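Local coordinates for protein porphyranase B (Zobellia galactanivorans, PDB 3JUU) that hydrolyses the sulfated red-algal polysaccharide porphyran at linkages between beta-D-galactopyranose and alpha-L-galactopyranose-6-sulfate, at residues A[70-82]-A[254-268]. Numbering follows the deposited sequence.
Sequences NNGSLQITTTMLP and GGMTGSKEDRTTTYN. With SO4 (sulfate ion), chain F.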
ATOM      1  N   ASN A  70       2.504 -17.636  -5.835  1.00 14.25           N
ATOM      2  CA  ASN A  70       1.926 -18.947  -5.918  1.00 15.45           C
ATOM      3  C   ASN A  70       0.499 -18.791  -6.394  1.00 16.55           C
ATOM      4  O   ASN A  70      -0.180 -17.861  -5.982  1.00 15.35           O
ATOM      5  CB  ASN A  70       1.933 -19.664  -4.566  1.00 15.05           C
ATOM      6  CG  ASN A  70       1.709 -21.167  -4.730  1.00 18.65           C
ATOM      7  OD1 ASN A  70       1.965 -21.741  -5.830  1.00 16.02           O
ATOM      8  ND2 ASN A  70       1.251 -21.798  -3.681  1.00 15.44           N
ATOM      9  N   ASN A  71       0.051 -19.693  -7.259  1.00 16.57           N
ATOM     10  CA  ASN A  71      -1.344 -19.699  -7.705  1.00 18.12           C
ATOM     11  C   ASN A  71      -1.905 -18.356  -8.198  1.00 17.84           C
ATOM     12  O   ASN A  71      -3.060 -18.035  -7.918  1.00 18.85           O
ATOM     13  CB  ASN A  71      -2.199 -20.278  -6.598  1.00 17.98           C
ATOM     14  CG  ASN A  71      -1.822 -21.701  -6.316  1.00 19.11           C
ATOM     15  OD1 ASN A  71      -1.381 -22.402  -7.254  1.00 17.92           O
ATOM     16  ND2 ASN A  71      -1.951 -22.128  -5.069  1.00 17.59           N
ATOM     17  N   GLY A  72      -1.112 -17.653  -8.989  1.00 16.46           N
ATOM     18  CA  GLY A  72      -1.555 -16.354  -9.549  1.00 16.39           C
ATOM     19  C   GLY A  72      -1.743 -15.297  -8.429  1.00 15.25           C
ATOM     20  O   GLY A  72      -2.644 -14.481  -8.502  1.00 15.55           O
ATOM     21  N   SER A  73      -0.919 -15.352  -7.394  1.00 13.61           N
ATOM     22  CA  SER A  73      -0.984 -14.302  -6.356  1.00 12.86           C
ATOM     23  C   SER A  73       0.427 -13.949  -5.889  1.00 13.34           C
ATOM     24  O   SER A  73       1.403 -14.794  -5.962  1.00 12.61           O
ATOM     25  CB  SER A  73      -1.851 -14.782  -5.179  1.00 13.16           C
ATOM     26  OG  SER A  73      -1.115 -15.757  -4.419  1.00 18.95           O
ATOM     27  N   LEU A  74       0.564 -12.719  -5.400  1.00 11.30           N
ATOM     28  CA  LEU A  74       1.784 -12.270  -4.736  1.00 11.20           C
ATOM     29  C   LEU A  74       1.653 -12.554  -3.242  1.00 10.94           C
ATOM     30  O   LEU A  74       0.567 -12.277  -2.679  1.00 12.76           O
ATOM     31  CB  LEU A  74       1.899 -10.768  -4.932  1.00 10.66           C
ATOM     32  CG  LEU A  74       2.948 -10.066  -4.082  1.00 10.24           C
ATOM     33  CD1 LEU A  74       4.380 -10.466  -4.385  1.00 10.99           C
ATOM     34  CD2 LEU A  74       2.781  -8.495  -4.314  1.00 14.02           C
ATOM     35  N   GLN A  75       2.709 -13.076  -2.589  1.00 10.18           N
ATOM     36  CA  GLN A  75       2.657 -13.450  -1.181  1.00 11.30           C
ATOM     37  C   GLN A  75       3.797 -12.688  -0.540  1.00 11.87           C
ATOM     38  O   GLN A  75       4.952 -12.755  -1.024  1.00 12.56           O
ATOM     39  CB  GLN A  75       2.859 -14.965  -0.991  1.00 13.19           C
ATOM     40  CG  GLN A  75       1.724 -15.742  -1.737  1.00 14.57           C
ATOM     41  CD  GLN A  75       1.868 -17.199  -1.558  1.00 16.40           C
ATOM     42  OE1 GLN A  75       2.990 -17.750  -1.660  1.00 23.49           O
ATOM     43  NE2 GLN A  75       0.796 -17.839  -1.175  1.00 15.46           N
ATOM     44  N   ILE A  76       3.472 -11.879   0.500  1.00 10.57           N
ATOM     45  CA  ILE A  76       4.524 -11.216   1.301  1.00 10.67           C
ATOM     46  C   ILE A  76       4.379 -11.795   2.703  1.00 11.23           C
ATOM     47  O   ILE A  76       3.361 -11.608   3.380  1.00 10.37           O
ATOM     48  CB  ILE A  76       4.375  -9.654   1.319  1.00 10.73           C
ATOM     49  CG1 ILE A  76       4.249  -9.114  -0.129  1.00  8.99           C
ATOM     50  CG2 ILE A  76       5.607  -9.042   2.090  1.00  9.66           C
ATOM     51  CD1 ILE A  76       4.224  -7.515  -0.133  1.00  8.69           C
ATOM     52  N   THR A  77       5.408 -12.532   3.129  1.00 11.45           N
ATOM     53  CA  THR A  77       5.257 -13.345   4.329  1.00 11.19           C
ATOM     54  C   THR A  77       6.100 -12.740   5.466  1.00 10.58           C
ATOM     55  O   THR A  77       7.285 -12.454   5.270  1.00 14.41           O
ATOM     56  CB  THR A  77       5.759 -14.786   4.007  1.00 11.37           C
ATOM     57  OG1 THR A  77       4.882 -15.400   3.035  1.00 12.88           O
ATOM     58  CG2 THR A  77       5.712 -15.648   5.300  1.00 12.01           C
ATOM     59  N   THR A  78       5.530 -12.617   6.649  1.00 10.51           N
ATOM     60  CA  THR A  78       6.284 -12.159   7.810  1.00 10.82           C
ATOM     61  C   THR A  78       7.050 -13.299   8.470  1.00 10.12           C
ATOM     62  O   THR A  78       6.525 -14.434   8.573  1.00 11.35           O
ATOM     63  CB  THR A  78       5.388 -11.599   8.878  1.00 10.06           C
ATOM     64  OG1 THR A  78       4.456 -12.585   9.320  1.00  8.58           O
ATOM     65  CG2 THR A  78       4.600 -10.299   8.430  1.00 11.17           C
ATOM     66  N   THR A  79       8.240 -12.974   8.965  1.00  9.31           N
ATOM     67  CA  THR A  79       9.114 -14.006   9.610  1.00 10.11           C
ATOM     68  C   THR A  79       9.802 -13.465  10.840  1.00 10.58           C
ATOM     69  O   THR A  79       9.832 -12.220  11.097  1.00  7.40           O
ATOM     70  CB  THR A  79      10.194 -14.552   8.638  1.00 10.15           C
ATOM     71  OG1 THR A  79      11.041 -13.492   8.193  1.00  9.59           O
ATOM     72  CG2 THR A  79       9.589 -15.227   7.398  1.00  9.99           C
ATOM     73  N   MET A  80      10.280 -14.395  11.665  1.00  9.85           N
ATOM     74  CA  MET A  80      11.224 -14.026  12.713  1.00  9.76           C
ATOM     75  C   MET A  80      12.613 -14.157  12.030  1.00 11.45           C
ATOM     76  O   MET A  80      12.883 -15.136  11.340  1.00 12.22           O
ATOM     77  CB  MET A  80      11.100 -14.969  13.918  1.00  8.13           C
ATOM     78  CG  MET A  80      12.039 -14.517  15.057  1.00 10.73           C
ATOM     79  SD  MET A  80      11.435 -13.030  15.890  1.00 12.15           S
ATOM     80  CE  MET A  80       9.990 -13.652  16.778  1.00 11.72           C
ATOM     81  N   LEU A  81      13.482 -13.160  12.139  1.00  8.80           N
ATOM     82  CA  LEU A  81      14.820 -13.364  11.560  1.00 10.21           C
ATOM     83  C   LEU A  81      15.529 -14.416  12.495  1.00 10.71           C
ATOM     84  O   LEU A  81      15.321 -14.445  13.688  1.00 11.60           O
ATOM     85  CB  LEU A  81      15.616 -12.062  11.628  1.00  9.30           C
ATOM     86  CG  LEU A  81      14.970 -10.829  10.897  1.00 11.44           C
ATOM     87  CD1 LEU A  81      15.904  -9.586  11.101  1.00  8.39           C
ATOM     88  CD2 LEU A  81      14.711 -11.145   9.408  1.00 11.97           C
ATOM     89  N   PRO A  82      16.396 -15.214  11.921  1.00 13.07           N
ATOM     90  CA  PRO A  82      16.990 -16.292  12.702  1.00 14.48           C
ATOM     91  C   PRO A  82      18.019 -15.736  13.690  1.00 14.09           C
ATOM     92  O   PRO A  82      18.235 -16.326  14.770  1.00 14.72           O
ATOM     93  CB  PRO A  82      17.624 -17.203  11.624  1.00 14.24           C
ATOM     94  CG  PRO A  82      17.863 -16.260  10.404  1.00 15.99           C
ATOM     95  CD  PRO A  82      16.606 -15.352  10.471  1.00 12.41           C
ATOM     96  N   GLY A 254       6.601 -12.956  20.461  1.00  9.28           N
ATOM     97  CA  GLY A 254       7.290 -12.585  19.223  1.00  9.92           C
ATOM     98  C   GLY A 254       6.364 -12.347  18.011  1.00 11.18           C
ATOM     99  O   GLY A 254       6.822 -11.809  16.998  1.00 11.29           O
ATOM    100  N   GLY A 255       5.126 -12.805  18.072  1.00 10.59           N
ATOM    101  CA  GLY A 255       4.106 -12.451  17.080  1.00 11.52           C
ATOM    102  C   GLY A 255       4.178 -13.296  15.816  1.00 11.77           C
ATOM    103  O   GLY A 255       3.346 -13.112  14.896  1.00 11.44           O
ATOM    104  N   MET A 256       5.101 -14.273  15.753  1.00 10.57           N
ATOM    105  CA  MET A 256       5.298 -15.057  14.525  1.00 11.16           C
ATOM    106  C   MET A 256       4.987 -16.572  14.631  1.00 11.68           C
ATOM    107  O   MET A 256       5.500 -17.374  13.818  1.00 11.22           O
ATOM    108  CB  MET A 256       6.746 -14.866  14.040  1.00 10.22           C
ATOM    109  CG  MET A 256       7.066 -13.386  13.635  1.00 11.76           C
ATOM    110  SD  MET A 256       6.159 -13.003  12.078  1.00 12.23           S
ATOM    111  CE  MET A 256       5.235 -11.462  12.603  1.00  9.15           C
ATOM    112  N   THR A 257       4.126 -16.945  15.570  1.00 12.06           N
ATOM    113  CA  THR A 257       3.758 -18.364  15.788  1.00 12.72           C
ATOM    114  C   THR A 257       2.659 -18.833  14.815  1.00 15.60           C
ATOM    115  O   THR A 257       2.328 -20.032  14.773  1.00 16.28           O
ATOM    116  CB  THR A 257       3.218 -18.613  17.228  1.00 14.59           C
ATOM    117  OG1 THR A 257       1.972 -17.883  17.440  1.00 15.18           O
ATOM    118  CG2 THR A 257       4.246 -18.130  18.197  1.00 12.32           C
ATOM    119  N   GLY A 258       2.083 -17.920  14.035  1.00 13.73           N
ATOM    120  CA  GLY A 258       0.989 -18.300  13.108  1.00 13.35           C
ATOM    121  C   GLY A 258       1.445 -19.226  11.991  1.00 13.51           C
ATOM    122  O   GLY A 258       2.648 -19.322  11.641  1.00 13.51           O
ATOM    123  N   SER A 259       0.471 -19.871  11.349  1.00 13.89           N
ATOM    124  CA  SER A 259       0.751 -20.612  10.106  1.00 13.72           C
ATOM    125  C   SER A 259       1.349 -19.728   9.003  1.00 13.99           C
ATOM    126  O   SER A 259       1.275 -18.480   9.074  1.00 12.70           O
ATOM    127  CB  SER A 259      -0.554 -21.197   9.589  1.00 13.90           C
ATOM    128  OG  SER A 259      -1.412 -20.133   9.179  1.00 11.91           O
ATOM    129  N   LYS A 260       1.930 -20.339   7.969  1.00 10.44           N
ATOM    130  CA  LYS A 260       2.487 -19.522   6.852  1.00 12.81           C
ATOM    131  C   LYS A 260       1.352 -18.667   6.292  1.00 13.30           C
ATOM    132  O   LYS A 260       1.535 -17.448   6.019  1.00 12.56           O
ATOM    133  CB  LYS A 260       3.139 -20.330   5.765  1.00 13.40           C
ATOM    134  CG  LYS A 260       4.093 -19.478   4.885  1.00 17.38           C
ATOM    135  CD  LYS A 260       4.578 -20.210   3.683  1.00 26.53           C
ATOM    136  CE  LYS A 260       5.433 -19.283   2.849  1.00 29.23           C
ATOM    137  NZ  LYS A 260       6.147 -20.103   1.841  1.00 32.86           N
ATOM    138  N   GLU A 261       0.164 -19.260   6.138  1.00 13.97           N
ATOM    139  CA  GLU A 261      -0.973 -18.467   5.593  1.00 15.46           C
ATOM    140  C   GLU A 261      -1.303 -17.246   6.482  1.00 13.66           C
ATOM    141  O   GLU A 261      -1.481 -16.159   6.000  1.00 12.73           O
ATOM    142  CB  GLU A 261      -2.207 -19.359   5.479  1.00 17.99           C
ATOM    143  CG  GLU A 261      -3.421 -18.678   4.740  1.00 24.07           C
ATOM    144  CD  GLU A 261      -3.156 -18.282   3.224  1.00 27.73           C
ATOM    145  OE1 GLU A 261      -2.067 -18.540   2.576  1.00 29.31           O
ATOM    146  OE2 GLU A 261      -4.114 -17.676   2.675  1.00 35.90           O
ATOM    147  N   ASP A 262      -1.384 -17.460   7.768  1.00 12.57           N
ATOM    148  CA  ASP A 262      -1.638 -16.363   8.740  1.00 12.63           C
ATOM    149  C   ASP A 262      -0.503 -15.343   8.700  1.00 11.40           C
ATOM    150  O   ASP A 262      -0.786 -14.134   8.883  1.00 13.38           O
ATOM    151  CB  ASP A 262      -1.710 -16.858  10.149  1.00 13.58           C
ATOM    152  CG  ASP A 262      -3.024 -17.583  10.469  1.00 18.47           C
ATOM    153  OD1 ASP A 262      -3.912 -17.592   9.603  1.00 20.61           O
ATOM    154  OD2 ASP A 262      -3.118 -18.054  11.624  1.00 21.04           O
ATOM    155  N   ARG A 263       0.753 -15.762   8.398  1.00 10.04           N
ATOM    156  CA  ARG A 263       1.869 -14.763   8.307  1.00 10.38           C
ATOM    157  C   ARG A 263       1.982 -14.085   6.958  1.00 10.99           C
ATOM    158  O   ARG A 263       2.839 -13.228   6.788  1.00 11.67           O
ATOM    159  CB  ARG A 263       3.224 -15.453   8.648  1.00  9.40           C
ATOM    160  CG  ARG A 263       3.242 -15.717  10.158  1.00  8.34           C
ATOM    161  CD  ARG A 263       4.580 -16.445  10.608  1.00  9.28           C
ATOM    162  NE  ARG A 263       4.722 -17.794   9.967  1.00 10.53           N
ATOM    163  CZ  ARG A 263       5.536 -18.154   8.949  1.00 13.42           C
ATOM    164  NH1 ARG A 263       6.320 -17.330   8.228  1.00 13.18           N
ATOM    165  NH2 ARG A 263       5.524 -19.456   8.594  1.00 17.33           N
ATOM    166  N   THR A 264       1.084 -14.405   6.016  1.00  8.85           N
ATOM    167  CA  THR A 264       1.242 -13.980   4.639  1.00  9.87           C
ATOM    168  C   THR A 264       0.167 -12.950   4.261  1.00 10.72           C
ATOM    169  O   THR A 264      -0.992 -13.194   4.512  1.00 10.72           O
ATOM    170  CB  THR A 264       1.172 -15.160   3.670  1.00 11.59           C
ATOM    171  OG1 THR A 264       2.336 -15.986   3.962  1.00 13.19           O
ATOM    172  CG2 THR A 264       1.180 -14.702   2.124  1.00 11.71           C
ATOM    173  N   THR A 265       0.602 -11.843   3.668  1.00 10.31           N
ATOM    174  CA  THR A 265      -0.342 -10.871   3.054  1.00  8.96           C
ATOM    175  C   THR A 265      -0.395 -11.297   1.598  1.00 10.50           C
ATOM    176  O   THR A 265       0.643 -11.449   0.988  1.00  8.43           O
ATOM    177  CB  THR A 265       0.268  -9.431   3.185  1.00 10.75           C
ATOM    178  OG1 THR A 265       0.350  -9.117   4.585  1.00 10.47           O
ATOM    179  CG2 THR A 265      -0.717  -8.461   2.443  1.00  7.54           C
ATOM    180  N   THR A 266      -1.585 -11.552   1.066  1.00 10.61           N
ATOM    181  CA  THR A 266      -1.686 -12.084  -0.299  1.00 12.20           C
ATOM    182  C   THR A 266      -2.399 -11.067  -1.209  1.00 10.95           C
ATOM    183  O   THR A 266      -3.473 -10.594  -0.822  1.00 11.69           O
ATOM    184  CB  THR A 266      -2.516 -13.384  -0.263  1.00 11.07           C
ATOM    185  OG1 THR A 266      -1.917 -14.341   0.669  1.00 12.59           O
ATOM    186  CG2 THR A 266      -2.657 -13.990  -1.702  1.00 13.13           C
ATOM    187  N   TYR A 267      -1.793 -10.730  -2.343  1.00 10.86           N
ATOM    188  CA  TYR A 267      -2.410  -9.847  -3.341  1.00 10.93           C
ATOM    189  C   TYR A 267      -2.697 -10.726  -4.533  1.00 11.53           C
ATOM    190  O   TYR A 267      -1.740 -11.241  -5.132  1.00 13.08           O
ATOM    191  CB  TYR A 267      -1.452  -8.743  -3.749  1.00 10.52           C
ATOM    192  CG  TYR A 267      -0.924  -7.913  -2.569  1.00 11.54           C
ATOM    193  CD1 TYR A 267      -1.454  -6.626  -2.306  1.00 13.22           C
ATOM    194  CD2 TYR A 267       0.103  -8.394  -1.740  1.00 12.17           C
ATOM    195  CE1 TYR A 267      -0.931  -5.847  -1.224  1.00  8.76           C
ATOM    196  CE2 TYR A 267       0.591  -7.644  -0.657  1.00 10.90           C
ATOM    197  CZ  TYR A 267       0.072  -6.386  -0.405  1.00  9.71           C
ATOM    198  OH  TYR A 267       0.544  -5.620   0.632  1.00  9.11           O
ATOM    199  N   ASN A 268      -3.979 -10.947  -4.856  1.00 12.46           N
ATOM    200  CA  ASN A 268      -4.317 -11.701  -6.091  1.00 13.07           C
ATOM    201  C   ASN A 268      -3.942 -10.959  -7.375  1.00 14.02           C
ATOM    202  O   ASN A 268      -3.576 -11.573  -8.381  1.00 13.84           O
ATOM    203  CB  ASN A 268      -5.782 -12.170  -6.116  1.00 13.08           C
ATOM    204  CG  ASN A 268      -6.073 -13.214  -5.095  1.00 14.86           C
ATOM    205  OD1 ASN A 268      -5.170 -13.950  -4.650  1.00 15.07           O
ATOM    206  ND2 ASN A 268      -7.350 -13.330  -4.708  1.00 12.63           N
TER
HETATM  207  S   SO4 F   6       8.411 -19.578   6.074  1.00 49.70           S
HETATM  208  O1  SO4 F   6       7.580 -20.621   6.714  1.00 45.68           O
HETATM  209  O2  SO4 F   6       8.365 -19.911   4.637  1.00 49.69           O
HETATM  210  O3  SO4 F   6       7.963 -18.189   6.276  1.00 42.48           O
HETATM  211  O4  SO4 F   6       9.810 -19.690   6.537  1.00 49.55           O
HETATM  212  O   HOH W   1      -1.550 -16.887  -0.167  1.00 20.83           O
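With CG set anti to its carbonyl carbon (chi1 -73°) and a bend at chi3 (-62°), Arg263 lays its guanidinium beside Thr78, whose OG1, swung in over its own backbone (chi1 59°), reaches Arg263 O. The two residues close one end of an antiparallel strand pair, 73-77 with 264-267, in the jelly-roll beta-sandwich of glycoside hydrolase family 16. Arg263 NH1 donates to Thr78 O at 2.9 Å, nearly straight and in the guanidinium plane, while Arg263 O receives Thr78 OG1 (3.1 Å) on a lone pair in the carbonyl plane and Thr78 N (2.8 Å) tilted from it. Arg263 NE reaches back to Gly258 O, and a sulfate, probably picked up during crystallisation, accepts from NH1 through O3 and from NH2 through O1. A leucine in place of Arg263 would probably leave Thr78 O and Gly258 O without these donors and the sulfate without its two N-H bonds.

Further along, Ile76 and Thr265 exchange two backbone bonds, as do Leu74 and Tyr267. Leu74 CD2 lies alongside the tyrosine at CD2 (3.7 Å), and Ile76 CD1 meets Tyr267 CE2; Met240 and Val242 pack on this apolar face. On the other face, Thr77 OG1 lies 2.8 Å from Thr264 OG1, which donates to Lys260 O. Gln75 OE1 bonds to Ser68 OG, and a water accepts from Gln75 NE2, donates to Glu261 OE1 and bonds to Thr266 OG1.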